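Local coordinates for protein putative acetamidase/formamidase (PDB 5UBU) that probably hydrolyses carbon-nitrogen bonds other than peptide bonds in linear amides, and binds sodium ions, at residues N193-D198 and D227-G232; E274-I279 and Y319-M324. One frame throughout, in Å; residues are numbered along the deposited sequence.

Contact 1 of 2, residues N193-D198 and D227-G232; sequences NMDVPD and DGEICG. With NA (sodium ion), chain H.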
# COMPACT_ATOMS: atom_id res chain seq x y z
N ASN B 193 -4.74 -9.91 -17.39
CA ASN B 193 -5.88 -10.25 -16.54
C ASN B 193 -6.36 -9.01 -15.78
O ASN B 193 -6.20 -8.89 -14.56
CB ASN B 193 -5.48 -11.37 -15.57
CG ASN B 193 -6.65 -11.96 -14.82
OD1 ASN B 193 -7.79 -11.91 -15.28
ND2 ASN B 193 -6.38 -12.57 -13.67
N MSE B 194 -6.98 -8.09 -16.52
CA MSE B 194 -7.46 -6.83 -15.97
C MSE B 194 -8.77 -6.95 -15.23
O MSE B 194 -9.01 -6.23 -14.27
CB MSE B 194 -7.66 -5.84 -17.11
CG MSE B 194 -6.35 -5.52 -17.81
SE MSE B 194 -6.67 -4.41 -19.40
CE MSE B 194 -7.58 -5.72 -20.56
N ASP B 195 -9.63 -7.86 -15.68
CA ASP B 195 -10.95 -8.06 -15.07
C ASP B 195 -11.70 -6.72 -14.90
O ASP B 195 -12.12 -6.37 -13.81
CB ASP B 195 -10.82 -8.80 -13.74
CG ASP B 195 -10.26 -10.21 -13.88
OD1 ASP B 195 -10.38 -10.83 -14.96
OD2 ASP B 195 -9.73 -10.72 -12.87
N VAL B 196 -11.82 -5.98 -15.99
CA VAL B 196 -12.53 -4.70 -16.01
C VAL B 196 -13.87 -5.00 -16.70
O VAL B 196 -13.88 -5.29 -17.90
CB VAL B 196 -11.74 -3.62 -16.78
CG1 VAL B 196 -12.58 -2.36 -16.96
CG2 VAL B 196 -10.45 -3.29 -16.05
N PRO B 197 -14.99 -4.92 -15.96
CA PRO B 197 -16.34 -5.22 -16.48
C PRO B 197 -16.73 -4.51 -17.77
O PRO B 197 -17.57 -5.03 -18.52
CB PRO B 197 -17.27 -4.75 -15.37
CG PRO B 197 -16.45 -4.84 -14.13
CD PRO B 197 -15.04 -4.54 -14.53
N ASP B 198 -16.14 -3.35 -18.03
CA ASP B 198 -16.46 -2.55 -19.22
C ASP B 198 -15.92 -3.10 -20.55
O ASP B 198 -16.39 -2.69 -21.61
CB ASP B 198 -15.92 -1.13 -19.01
CG ASP B 198 -16.49 -0.47 -17.79
OD1 ASP B 198 -17.63 0.00 -17.82
OD2 ASP B 198 -15.76 -0.39 -16.79
N ASP B 227 -17.40 -4.86 -9.07
CA ASP B 227 -16.23 -4.00 -9.02
C ASP B 227 -15.29 -4.59 -7.97
O ASP B 227 -15.65 -4.71 -6.80
CB ASP B 227 -16.61 -2.56 -8.66
CG ASP B 227 -17.50 -1.90 -9.71
OD1 ASP B 227 -17.68 -2.47 -10.81
OD2 ASP B 227 -18.01 -0.79 -9.43
N GLY B 228 -14.10 -4.99 -8.42
CA GLY B 228 -13.10 -5.60 -7.56
C GLY B 228 -13.02 -7.12 -7.64
O GLY B 228 -12.00 -7.68 -7.26
N GLU B 229 -14.09 -7.78 -8.13
CA GLU B 229 -14.14 -9.25 -8.26
C GLU B 229 -13.71 -9.82 -6.91
O GLU B 229 -12.93 -10.79 -6.84
CB GLU B 229 -13.20 -9.67 -9.39
CG GLU B 229 -13.34 -11.10 -9.90
CD GLU B 229 -12.28 -11.45 -10.94
OE1 GLU B 229 -11.17 -10.90 -10.85
OE2 GLU B 229 -12.55 -12.30 -11.83
N ILE B 230 -14.23 -9.21 -5.84
CA ILE B 230 -13.79 -9.53 -4.49
C ILE B 230 -13.59 -10.95 -3.99
O ILE B 230 -12.64 -11.14 -3.22
CB ILE B 230 -14.54 -8.81 -3.36
CG1 ILE B 230 -16.02 -8.89 -3.62
CG2 ILE B 230 -13.98 -7.43 -3.20
CD1 ILE B 230 -16.83 -8.49 -2.42
N CYS B 231 -14.37 -11.96 -4.41
CA CYS B 231 -14.12 -13.33 -3.89
C CYS B 231 -12.99 -14.05 -4.62
O CYS B 231 -12.60 -15.15 -4.21
CB CYS B 231 -15.38 -14.19 -3.91
SG CYS B 231 -15.82 -14.88 -5.51
N GLY B 232 -12.47 -13.44 -5.70
CA GLY B 232 -11.38 -14.01 -6.48
C GLY B 232 -11.82 -14.37 -7.89
O GLY B 232 -11.00 -14.32 -8.82
NA NA H . -9.62 -12.91 -14.48
O HOH W 1 -9.17 -13.38 -11.64

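Contact 2 of 2, residues E274-I279 and Y319-M324; sequences EDATRI and YTVGAM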
# COMPACT_ATOMS: atom_id res chain seq x y z
N GLU B 274 -3.62 2.41 -4.74
CA GLU B 274 -3.47 3.84 -5.04
C GLU B 274 -2.63 4.07 -6.30
O GLU B 274 -2.91 4.97 -7.09
CB GLU B 274 -2.64 4.64 -4.00
CG GLU B 274 -2.90 4.57 -2.53
CD GLU B 274 -2.27 3.38 -1.84
OE1 GLU B 274 -2.54 2.28 -2.30
OE2 GLU B 274 -1.59 3.57 -0.78
N ASP B 275 -1.56 3.29 -6.44
CA ASP B 275 -0.68 3.45 -7.58
C ASP B 275 -1.35 3.03 -8.87
O ASP B 275 -1.07 3.62 -9.93
CB ASP B 275 0.67 2.74 -7.36
CG ASP B 275 1.60 3.51 -6.41
OD1 ASP B 275 1.28 4.67 -6.03
OD2 ASP B 275 2.67 2.94 -6.09
N ALA B 276 -2.25 2.05 -8.80
CA ALA B 276 -2.98 1.63 -9.98
C ALA B 276 -3.85 2.79 -10.43
O ALA B 276 -3.95 3.10 -11.63
CB ALA B 276 -3.83 0.41 -9.69
N THR B 277 -4.46 3.46 -9.45
CA THR B 277 -5.33 4.60 -9.71
C THR B 277 -4.53 5.81 -10.23
O THR B 277 -4.99 6.52 -11.10
CB THR B 277 -6.11 5.01 -8.45
OG1 THR B 277 -6.68 3.84 -7.84
CG2 THR B 277 -7.20 6.02 -8.81
N ARG B 278 -3.35 6.05 -9.66
CA ARG B 278 -2.48 7.16 -10.11
C ARG B 278 -2.10 6.99 -11.57
O ARG B 278 -2.18 7.94 -12.35
CB ARG B 278 -1.21 7.23 -9.27
CG ARG B 278 -1.43 7.92 -7.95
CD ARG B 278 -0.28 7.65 -7.02
NE ARG B 278 -0.41 8.40 -5.78
CZ ARG B 278 0.16 8.06 -4.62
NH1 ARG B 278 0.84 6.92 -4.49
NH2 ARG B 278 -0.01 8.84 -3.57
N ILE B 279 -1.68 5.77 -11.91
CA ILE B 279 -1.30 5.39 -13.27
C ILE B 279 -2.43 5.69 -14.25
O ILE B 279 -2.20 6.30 -15.30
CB ILE B 279 -0.93 3.90 -13.32
CG1 ILE B 279 0.42 3.68 -12.64
CG2 ILE B 279 -0.82 3.41 -14.75
CD1 ILE B 279 0.75 2.22 -12.38
N TYR B 319 -3.53 -5.20 -9.09
CA TYR B 319 -4.89 -4.73 -9.15
C TYR B 319 -5.03 -3.86 -10.38
O TYR B 319 -4.05 -3.33 -10.87
CB TYR B 319 -5.26 -3.95 -7.89
CG TYR B 319 -4.89 -4.65 -6.60
CD1 TYR B 319 -5.18 -6.00 -6.40
CD2 TYR B 319 -4.33 -3.94 -5.55
CE1 TYR B 319 -4.87 -6.63 -5.22
CE2 TYR B 319 -4.01 -4.57 -4.36
CZ TYR B 319 -4.28 -5.91 -4.20
OH TYR B 319 -3.98 -6.54 -3.02
N THR B 320 -6.25 -3.71 -10.87
CA THR B 320 -6.51 -2.92 -12.07
C THR B 320 -7.63 -1.91 -11.83
O THR B 320 -8.67 -2.24 -11.29
CB THR B 320 -6.87 -3.84 -13.24
OG1 THR B 320 -5.80 -4.77 -13.46
CG2 THR B 320 -7.10 -3.03 -14.52
N VAL B 321 -7.38 -0.68 -12.28
CA VAL B 321 -8.29 0.45 -12.11
C VAL B 321 -8.41 1.21 -13.42
O VAL B 321 -7.42 1.42 -14.12
CB VAL B 321 -7.73 1.42 -11.05
CG1 VAL B 321 -8.62 2.65 -10.91
CG2 VAL B 321 -7.56 0.71 -9.71
N GLY B 322 -9.62 1.65 -13.74
CA GLY B 322 -9.88 2.42 -14.96
C GLY B 322 -10.30 3.84 -14.60
O GLY B 322 -11.21 4.02 -13.80
N ALA B 323 -9.64 4.84 -15.18
CA ALA B 323 -9.99 6.25 -14.96
C ALA B 323 -10.73 6.72 -16.20
O ALA B 323 -10.19 6.70 -17.30
CB ALA B 323 -8.74 7.08 -14.73
N MSE B 324 -11.97 7.17 -16.03
CA MSE B 324 -12.81 7.59 -17.15
C MSE B 324 -13.18 9.03 -17.24
O MSE B 324 -13.07 9.77 -16.27
CB MSE B 324 -14.18 6.96 -16.91
CG MSE B 324 -14.34 5.57 -17.49
SE MSE B 324 -15.64 4.64 -16.35
CE MSE B 324 -17.35 5.32 -17.05

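Contact 1 of 2, residues N193-D198 and D227-G232
Asp195 and Glu229 bring their carboxylates together beside a sodium ion, with Asp195 OD2 and Glu229 OE1 2.5 Å apart. The two groups stand almost perpendicular, their planes 81° apart, so the oxygens meet at a corner and the carboxylates do not stack. Glu229 CG is anti to the backbone N (chi1 -167°) and the chain stays extended beyond it, which carries the acid from its loop to the Asp195 carboxylate, next to this ion but not in its coordination shell.

Metal coordination accounts for most of the chemistry. Asn193 OD1 binds the sodium at 2.2 Å, a neutral amide oxygen that adds a ligand without adding charge. Asp195 grips the ion with both oxygens, OD1 at 2.3 Å and OD2 at 2.7 Å, which limits how its carboxylate can turn. Asp220, from strand 214-222, supplies a further ligand. A water 2.9 Å from the sodium makes a long contact of 3.3 Å with Glu229 OE1, to which it can donate.

Van der Waals contact is slight: Pro197 CG lies 4.3 Å from Asp227 OD1, while Asp227 OD2 accepts from Val309 N of the second subunit.

Both segments are loops, one following strand 191-193 and the other strand 214-222, whose His222 touches both acids; Asn313 of strand 308-313 packs on them too.

Contact 2 of 2, residues E274-I279 and Y319-M324
Val321 lies beneath Ala276 and Thr277, where strand 319-324 runs under helix 274-279 at an axial distance of 7.3 Å and an angle of 34° between their directions. From the strand, its CB points at the helix and already lies 4.2 Å from Thr277 OG1. The two branches then part. CG1, anti to the backbone N (chi1 177°), meets Thr277 alone, 3.8 Å from its OG1 and close to its CA. Val321 CG2 lies 3.7 Å from Ala276 CB and also touches Thr277 OG1, so that the hydroxyl oxygen rests against both methyls. A beta-branched residue suits this place because it is at home in a strand and spreads two methyls under two successive helix residues.

Ala276 suits the other side: its single methyl lets the helix come down close to the strand, and the same CB rests 3.9 Å from Tyr319 O. Thr277 turns its hydroxyl to the valine, yet OG1 is hydrogen-bonded to Leu273 O, one turn back in the same helix.

The charged side chains of the helix look elsewhere. Arg278 NH1 and Asp275 OD1 form a hydrogen-bonded salt bridge of 2.8 Å within the helix, the acceptor lying within 7° of the guanidinium plane. Arg278 NE donates to Gly128 O of the second subunit, while Asp275 OD2 is hydrogen-bonded to Thr135 of the third.

Between helix and strand, then, the contact is van der Waals, between methyls and against the Thr277 hydroxyl oxygen and the Tyr319 carbonyl; the charged ends of Arg278 and Asp275 serve each other and neighbouring subunits instead.

In the fold
Both contacts are buried and their centres lie about 13 Å apart, but contact 1 is nearer the centre of the chain, about 9 Å from it against about 15 Å for contact 2. Contact 1 joins two loops through acids and a sodium ion; contact 2 seats a helix on a sheet strand mainly through methyl groups. They meet at strand 319-326: the side of Thr320 turned from the helix packs on the 193-198 loop, its CB 3.4 Å from Met194 O and its CG2 3.7 Å from Val196 CG2. The strand thus lies between helix and metal-site loop. Each contact also reaches the second subunit, and contact 2 further copies.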